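Local coordinates for sugar-phosphate aldolase (Thermotoga maritima, PDB 1PVT), which belongs to the class II aldolase and adducin family and folds as a single alpha/beta chain built on a mixed beta-sheet, at residues A[13-16]-A[17-21]; A[101-104]-A[105-109]; A[67-70]-A[71-74]. All coordinates share one frame; numbering follows the deposited sequence.

Contact 1 (A[13-16]-A[17-21])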
loop_
_atom_site.group_PDB
_atom_site.type_symbol
_atom_site.label_atom_id
_atom_site.label_comp_id
_atom_site.label_asym_id
_atom_site.label_seq_id
_atom_site.Cartn_x
_atom_site.Cartn_y
_atom_site.Cartn_z
ATOM N N VAL A 13 10.653 -2.874 6.255
ATOM C CA VAL A 13 9.829 -3.353 5.137
ATOM C C VAL A 13 10.352 -2.835 3.790
ATOM O O VAL A 13 10.341 -3.558 2.793
ATOM C CB VAL A 13 8.338 -2.926 5.319
ATOM C CG1 VAL A 13 7.570 -3.050 3.992
ATOM C CG2 VAL A 13 7.684 -3.786 6.410
ATOM N N ALA A 14 10.808 -1.587 3.771
ATOM C CA ALA A 14 11.342 -0.991 2.557
ATOM C C ALA A 14 12.506 -1.828 2.109
ATOM O O ALA A 14 12.665 -2.094 0.928
ATOM C CB ALA A 14 11.816 0.399 2.828
ATOM N N TYR A 15 13.331 -2.240 3.065
ATOM C CA TYR A 15 14.498 -3.053 2.757
ATOM C C TYR A 15 14.114 -4.366 2.111
ATOM O O TYR A 15 14.563 -4.680 1.013
ATOM C CB TYR A 15 15.290 -3.365 4.012
ATOM C CG TYR A 15 16.442 -4.286 3.730
ATOM C CD1 TYR A 15 17.548 -3.836 3.022
ATOM C CD2 TYR A 15 16.399 -5.629 4.115
ATOM C CE1 TYR A 15 18.589 -4.691 2.693
ATOM C CE2 TYR A 15 17.433 -6.501 3.791
ATOM C CZ TYR A 15 18.531 -6.024 3.074
ATOM O OH TYR A 15 19.564 -6.873 2.712
ATOM N N TRP A 16 13.290 -5.143 2.797
ATOM C CA TRP A 16 12.884 -6.422 2.256
ATOM C C TRP A 16 12.226 -6.320 0.902
ATOM O O TRP A 16 12.368 -7.198 0.053
ATOM C CB TRP A 16 11.980 -7.122 3.253
ATOM C CG TRP A 16 12.821 -7.731 4.292
ATOM C CD1 TRP A 16 13.153 -7.206 5.510
ATOM C CD2 TRP A 16 13.607 -8.911 4.132
ATOM N NE1 TRP A 16 14.113 -7.984 6.117
ATOM C CE2 TRP A 16 14.410 -9.039 5.290
ATOM C CE3 TRP A 16 13.715 -9.876 3.111
ATOM C CZ2 TRP A 16 15.313 -10.093 5.459
ATOM C CZ3 TRP A 16 14.608 -10.919 3.277
ATOM C CH2 TRP A 16 15.398 -11.021 4.447
ATOM N N LEU A 17 11.508 -5.230 0.707
ATOM C CA LEU A 17 10.820 -4.947 -0.545
ATOM C C LEU A 17 11.858 -4.838 -1.683
ATOM O O LEU A 17 11.688 -5.421 -2.761
ATOM C CB LEU A 17 10.063 -3.618 -0.384
ATOM C CG LEU A 17 8.573 -3.452 -0.682
ATOM C CD1 LEU A 17 7.844 -4.754 -0.524
ATOM C CD2 LEU A 17 7.998 -2.411 0.266
ATOM N N ALA A 18 12.933 -4.091 -1.422
ATOM C CA ALA A 18 13.999 -3.876 -2.397
ATOM C C ALA A 18 14.858 -5.113 -2.622
ATOM O O ALA A 18 15.127 -5.496 -3.756
ATOM C CB ALA A 18 14.877 -2.714 -1.951
ATOM N N ILE A 19 15.279 -5.740 -1.534
ATOM C CA ILE A 19 16.126 -6.920 -1.621
ATOM C C ILE A 19 15.450 -8.078 -2.329
ATOM O O ILE A 19 16.117 -8.850 -2.993
ATOM C CB ILE A 19 16.563 -7.399 -0.223
ATOM C CG1 ILE A 19 17.881 -8.145 -0.320
ATOM C CG2 ILE A 19 15.514 -8.320 0.375
ATOM C CD1 ILE A 19 19.063 -7.255 -0.517
ATOM N N LYS A 20 14.138 -8.218 -2.183
ATOM C CA LYS A 20 13.458 -9.320 -2.841
ATOM C C LYS A 20 12.913 -8.888 -4.183
ATOM O O LYS A 20 12.162 -9.615 -4.827
ATOM C CB LYS A 20 12.360 -9.884 -1.950
ATOM C CG LYS A 20 12.941 -10.486 -0.695
ATOM C CD LYS A 20 11.910 -11.196 0.150
ATOM C CE LYS A 20 11.384 -12.430 -0.545
ATOM N NZ LYS A 20 10.399 -13.160 0.298
ATOM N N GLY A 21 13.306 -7.693 -4.603
ATOM C CA GLY A 21 12.883 -7.194 -5.895
ATOM C C GLY A 21 11.417 -6.852 -6.026
ATOM O O GLY A 21 10.942 -6.485 -7.108
#
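Tyr15 and Trp16 meet Ile19 and Lys20, one turn further on, in an intrahelical contact at the C-terminal end of helix 2-19. Four successive i to i+4 hydrogen bonds build its backbone. The last, from Lys20 N to Trp16 O, comes just as the chain leaves the helix; Gly21 follows with a positive phi, and its N is bonded back to Ala18 O at 3.0 Å.

Ile19 reaches two aromatic residues, one with each branch. With its CG1 branch anti to the backbone N (chi1 -154°), that arm runs toward the phenol, and CD1 ends 3.3 Å from Tyr15 OH, while CB lies over the rim of one face of the Tyr15 ring. The other branch, CG2, reaches the benzo part of the indole, 3.6 Å from Trp16 CE3. Lys20 comes to the same ring from its edge: CD lies near the indole plane, 3.7 Å from Trp16 CE3, and the bend at chi3 carries the chain onward to NZ, which forms a salt bridge with Glu211. Tyr15 CD2 in turn lies 3.8 Å above one face of the Trp16 ring, toward its rim. On the buried side, the side chains of Val13 and Leu17 lie side by side, with Val13 CG1 3.8 Å from Leu17 CD2.

That buried side packs on Ile30 of strand 28-34, while Tyr207 of helix 203-224 touches Trp16, Leu17 and Lys20; on a further flank, Ala14 and Ala18 receive the short helix 69-72.

Contact 2 (A[101-104]-A[105-109])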
loop_
_atom_site.group_PDB
_atom_site.type_symbol
_atom_site.label_atom_id
_atom_site.label_comp_id
_atom_site.label_asym_id
_atom_site.label_seq_id
_atom_site.Cartn_x
_atom_site.Cartn_y
_atom_site.Cartn_z
ATOM N N SER A 101 3.320 11.281 -4.666
ATOM C CA SER A 101 2.234 11.746 -5.506
ATOM C C SER A 101 0.929 11.019 -5.150
ATOM O O SER A 101 -0.143 11.624 -5.172
ATOM C CB SER A 101 2.561 11.484 -6.982
ATOM O OG SER A 101 3.860 11.939 -7.326
ATOM N N GLU A 102 1.008 9.728 -4.826
ATOM C CA GLU A 102 -0.205 8.973 -4.506
ATOM C C GLU A 102 -0.711 9.166 -3.085
ATOM O O GLU A 102 -1.555 8.415 -2.587
ATOM C CB GLU A 102 -0.021 7.478 -4.816
ATOM C CG GLU A 102 1.141 6.789 -4.143
ATOM C CD GLU A 102 1.317 5.370 -4.652
ATOM O OE1 GLU A 102 1.422 5.196 -5.884
ATOM O OE2 GLU A 102 1.352 4.432 -3.831
ATOM N N PHE A 103 -0.186 10.199 -2.445
ATOM C CA PHE A 103 -0.571 10.562 -1.092
ATOM C C PHE A 103 -2.098 10.683 -1.000
ATOM O O PHE A 103 -2.727 10.096 -0.114
ATOM C CB PHE A 103 0.151 11.875 -0.735
ATOM C CG PHE A 103 -0.580 12.755 0.236
ATOM C CD1 PHE A 103 -1.214 12.227 1.365
ATOM C CD2 PHE A 103 -0.620 14.134 0.026
ATOM C CE1 PHE A 103 -1.888 13.068 2.277
ATOM C CE2 PHE A 103 -1.285 14.983 0.924
ATOM C CZ PHE A 103 -1.921 14.449 2.051
ATOM N N PRO A 104 -2.712 11.426 -1.933
ATOM C CA PRO A 104 -4.162 11.625 -1.965
ATOM C C PRO A 104 -4.912 10.306 -1.894
ATOM O O PRO A 104 -5.873 10.154 -1.126
ATOM C CB PRO A 104 -4.375 12.316 -3.297
ATOM C CG PRO A 104 -3.124 13.117 -3.449
ATOM C CD PRO A 104 -2.068 12.139 -3.049
ATOM N N THR A 105 -4.467 9.352 -2.710
ATOM C CA THR A 105 -5.089 8.039 -2.754
ATOM C C THR A 105 -5.063 7.397 -1.375
ATOM O O THR A 105 -6.096 7.001 -0.850
ATOM C CB THR A 105 -4.370 7.130 -3.735
ATOM O OG1 THR A 105 -4.320 7.756 -5.022
ATOM C CG2 THR A 105 -5.104 5.822 -3.848
ATOM N N HIS A 106 -3.872 7.308 -0.792
ATOM C CA HIS A 106 -3.690 6.735 0.544
ATOM C C HIS A 106 -4.617 7.434 1.514
ATOM O O HIS A 106 -5.223 6.813 2.396
ATOM C CB HIS A 106 -2.248 6.949 1.020
ATOM C CG HIS A 106 -1.251 6.051 0.357
ATOM N ND1 HIS A 106 -0.618 5.024 1.022
ATOM C CD2 HIS A 106 -0.794 6.011 -0.917
ATOM C CE1 HIS A 106 0.185 4.390 0.188
ATOM N NE2 HIS A 106 0.096 4.969 -0.996
ATOM N N LEU A 107 -4.702 8.749 1.347
ATOM C CA LEU A 107 -5.537 9.564 2.196
ATOM C C LEU A 107 -6.902 8.945 2.295
ATOM O O LEU A 107 -7.379 8.634 3.387
ATOM C CB LEU A 107 -5.672 10.965 1.625
ATOM C CG LEU A 107 -5.274 12.060 2.607
ATOM C CD1 LEU A 107 -5.803 13.386 2.098
ATOM C CD2 LEU A 107 -5.831 11.749 3.994
HETATM N N MSE A 108 -7.520 8.748 1.137
HETATM C CA MSE A 108 -8.856 8.190 1.089
HETATM C C MSE A 108 -9.041 6.866 1.798
HETATM O O MSE A 108 -9.981 6.715 2.581
HETATM C CB MSE A 108 -9.326 8.079 -0.357
HETATM C CG MSE A 108 -9.538 9.441 -1.014
HETATM SE SE MSE A 108 -10.336 10.784 0.193
HETATM C CE MSE A 108 -8.996 12.197 -0.024
ATOM N N ILE A 109 -8.158 5.907 1.538
ATOM C CA ILE A 109 -8.283 4.606 2.191
ATOM C C ILE A 109 -8.153 4.781 3.692
ATOM O O ILE A 109 -8.878 4.153 4.473
ATOM C CB ILE A 109 -7.186 3.609 1.766
ATOM C CG1 ILE A 109 -7.161 3.443 0.247
ATOM C CG2 ILE A 109 -7.444 2.261 2.426
ATOM C CD1 ILE A 109 -6.345 4.486 -0.472
#
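His106 folds back along the first turn of helix 103-115 to meet Glu102, the residue at the N-cap position. Its CB lies 3.4 Å from Phe103 O. From there CG, turned anti to the carbonyl carbon (chi1 -75°), directs the imidazole toward the start of the helix. At CD2 the ring turns its edge to the backbone: Glu102 O lies in the ring plane, 3.0 Å from His106 CD2. That same oxygen accepts the hydrogen bond from His106 N at 3.1 Å. At the tip, NE2 donates to Glu102 OE2 over 3.1 Å in an almost straight bond of 166°. The carboxylate oxygen sits in the imidazole plane, yet is met on its anti side, and the two planes are 35° apart. On the other flank of the ring, ND1 is hydrogen-bonded to Ser31 OG.

Next to this polar pair the helix turn is hydrophobic. Phe103 CE1 touches Leu107 CG at 3.5 Å, the two side chains running in the same direction, and both reach Tyr49 of strand 45-49. Their backbones are tied by the bond from Leu107 N to Phe103 O, 2.8 Å long. Thr105 turns elsewhere and gives OG1 to Ser172 O.

Glu102 OE2 also has a weak hydrogen bond to His125 ND1, so this His-carboxylate pair joins the start of the helix to strands 28-34 and 122-126. With hydrogen bonds at both nitrogens, the buried imidazole is fixed in its rotation about the CB-CG bond and held against the carboxylate.

Contact 3 (A[67-70]-A[71-74])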
loop_
_atom_site.group_PDB
_atom_site.type_symbol
_atom_site.label_atom_id
_atom_site.label_comp_id
_atom_site.label_asym_id
_atom_site.label_seq_id
_atom_site.Cartn_x
_atom_site.Cartn_y
_atom_site.Cartn_z
ATOM N N SER A 67 10.824 8.819 -3.520
ATOM C CA SER A 67 11.414 7.853 -2.609
ATOM C C SER A 67 11.489 6.453 -3.208
ATOM O O SER A 67 10.544 5.965 -3.847
ATOM C CB SER A 67 10.645 7.808 -1.279
ATOM O OG SER A 67 9.428 7.097 -1.402
ATOM N N ARG A 68 12.642 5.828 -2.983
ATOM C CA ARG A 68 12.932 4.492 -3.454
ATOM C C ARG A 68 13.213 3.631 -2.243
ATOM O O ARG A 68 14.005 3.992 -1.381
ATOM C CB ARG A 68 14.132 4.540 -4.389
ATOM C CG ARG A 68 13.804 5.237 -5.686
ATOM C CD ARG A 68 15.021 5.443 -6.564
ATOM N NE ARG A 68 15.830 6.574 -6.121
ATOM C CZ ARG A 68 16.325 7.504 -6.937
ATOM N NH1 ARG A 68 16.093 7.451 -8.249
ATOM N NH2 ARG A 68 17.062 8.488 -6.436
HETATM N N MSE A 69 12.546 2.490 -2.186
HETATM C CA MSE A 69 12.689 1.576 -1.072
HETATM C C MSE A 69 14.125 1.223 -0.740
HETATM O O MSE A 69 14.463 1.037 0.433
HETATM C CB MSE A 69 11.911 0.291 -1.348
HETATM C CG MSE A 69 10.451 0.520 -1.676
HETATM SE SE MSE A 69 9.475 1.625 -0.375
HETATM C CE MSE A 69 9.771 3.372 -1.178
ATOM N N ARG A 70 14.976 1.133 -1.761
ATOM C CA ARG A 70 16.368 0.751 -1.535
ATOM C C ARG A 70 17.084 1.868 -0.846
ATOM O O ARG A 70 18.266 1.761 -0.537
ATOM C CB ARG A 70 17.078 0.419 -2.848
ATOM C CG ARG A 70 17.370 1.607 -3.754
ATOM C CD ARG A 70 18.268 1.209 -4.938
ATOM N NE ARG A 70 18.686 2.368 -5.729
ATOM C CZ ARG A 70 17.981 2.886 -6.731
ATOM N NH1 ARG A 70 16.820 2.338 -7.076
ATOM N NH2 ARG A 70 18.430 3.962 -7.376
ATOM N N GLU A 71 16.337 2.942 -0.599
ATOM C CA GLU A 71 16.866 4.123 0.064
ATOM C C GLU A 71 16.128 4.472 1.355
ATOM O O GLU A 71 16.764 4.794 2.359
ATOM C CB GLU A 71 16.827 5.317 -0.888
ATOM C CG GLU A 71 17.521 5.055 -2.216
ATOM C CD GLU A 71 17.887 6.333 -2.966
ATOM O OE1 GLU A 71 16.992 7.189 -3.185
ATOM O OE2 GLU A 71 19.077 6.473 -3.342
ATOM N N VAL A 72 14.799 4.399 1.354
ATOM C CA VAL A 72 14.081 4.749 2.564
ATOM C C VAL A 72 14.393 3.793 3.704
ATOM O O VAL A 72 14.130 4.098 4.868
ATOM C CB VAL A 72 12.553 4.816 2.336
ATOM C CG1 VAL A 72 12.244 4.771 0.854
ATOM C CG2 VAL A 72 11.856 3.715 3.114
ATOM N N TYR A 73 14.961 2.636 3.391
ATOM C CA TYR A 73 15.279 1.700 4.462
ATOM C C TYR A 73 16.545 2.176 5.143
ATOM O O TYR A 73 16.861 1.759 6.252
ATOM C CB TYR A 73 15.485 0.283 3.922
ATOM C CG TYR A 73 16.911 -0.038 3.543
ATOM C CD1 TYR A 73 17.858 -0.360 4.511
ATOM C CD2 TYR A 73 17.318 0.011 2.217
ATOM C CE1 TYR A 73 19.176 -0.616 4.167
ATOM C CE2 TYR A 73 18.631 -0.247 1.860
ATOM C CZ TYR A 73 19.557 -0.553 2.837
ATOM O OH TYR A 73 20.869 -0.748 2.466
ATOM N N GLU A 74 17.269 3.055 4.470
ATOM C CA GLU A 74 18.508 3.589 5.006
ATOM C C GLU A 74 18.374 5.010 5.542
ATOM O O GLU A 74 18.916 5.349 6.593
ATOM C CB GLU A 74 19.577 3.591 3.923
ATOM C CG GLU A 74 20.451 2.381 3.894
ATOM C CD GLU A 74 21.724 2.663 3.153
ATOM O OE1 GLU A 74 21.649 3.021 1.956
ATOM O OE2 GLU A 74 22.797 2.541 3.776
HETATM O O HOH W 1 14.781 8.012 -2.672
HETATM O O HOH W 2 20.599 4.044 -5.261
#
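Arg68 and Glu71 form a salt bridge across the first turn of the short helix 69-72. Arg68 NE donates to Glu71 OE1 at 3.2 Å, with an angle of 163° at the hydrogen. The oxygen lies in the guanidinium plane, at its edge, but the donor stands above the carboxylate plane, and the two flat groups are turned 80° apart. A bend at chi3 of Arg68 (-79°) brings NE round to this position. Arg70 NH2 lies over one face of the Arg68 guanidinium; the nearby Glu71 carboxylate probably offsets the two positive charges.

Water also lies among these groups. One molecule accepts from Arg68 N, 3.1 Å away, but its approach to Glu71 OE1 is unusually short and the geometry there doubtful; a second accepts from Arg70 NE and bonds weakly to Glu71 OE2.

In the backbone, Arg68 holds the N-cap position and its carbonyl takes Val72 N at 2.9 Å. Tyr73 N reaches Met69 O by a weak bond of 3.4 Å. This short helix follows strand 58-63.

On the buried side, selenomethionine Met69 turns CE to Val72 CG1, 3.5 Å away, and also rests on Ile30 of strand 28-34. The Tyr73 ring has Met69 O at its edge, in plane, and its CE2 lies 3.1 Å from Arg70 O; it also packs edge-to-face with Tyr15.

In the fold
Along the chain contact 1 comes first, then contact 3, then contact 2: contact 1 closes helix 2-19, contact 3 takes in the short helix 69-72, and contact 2 opens helix 103-115. Contacts 1 and 3 are neighbours, with centres 9 Å apart, and they touch directly, Ala14 CB lying 3.3 Å from Val72 CG2; both also pack on strand 28-34. Contact 2 stands apart, about 22 Å from contact 1 and about 19 Å from contact 3, centre to centre, and lies on the opposite side of the chain's centre from contact 1. His106 reaches strand 28-34 too, through Ser31, so this one strand of the mixed sheet has links to all three helices.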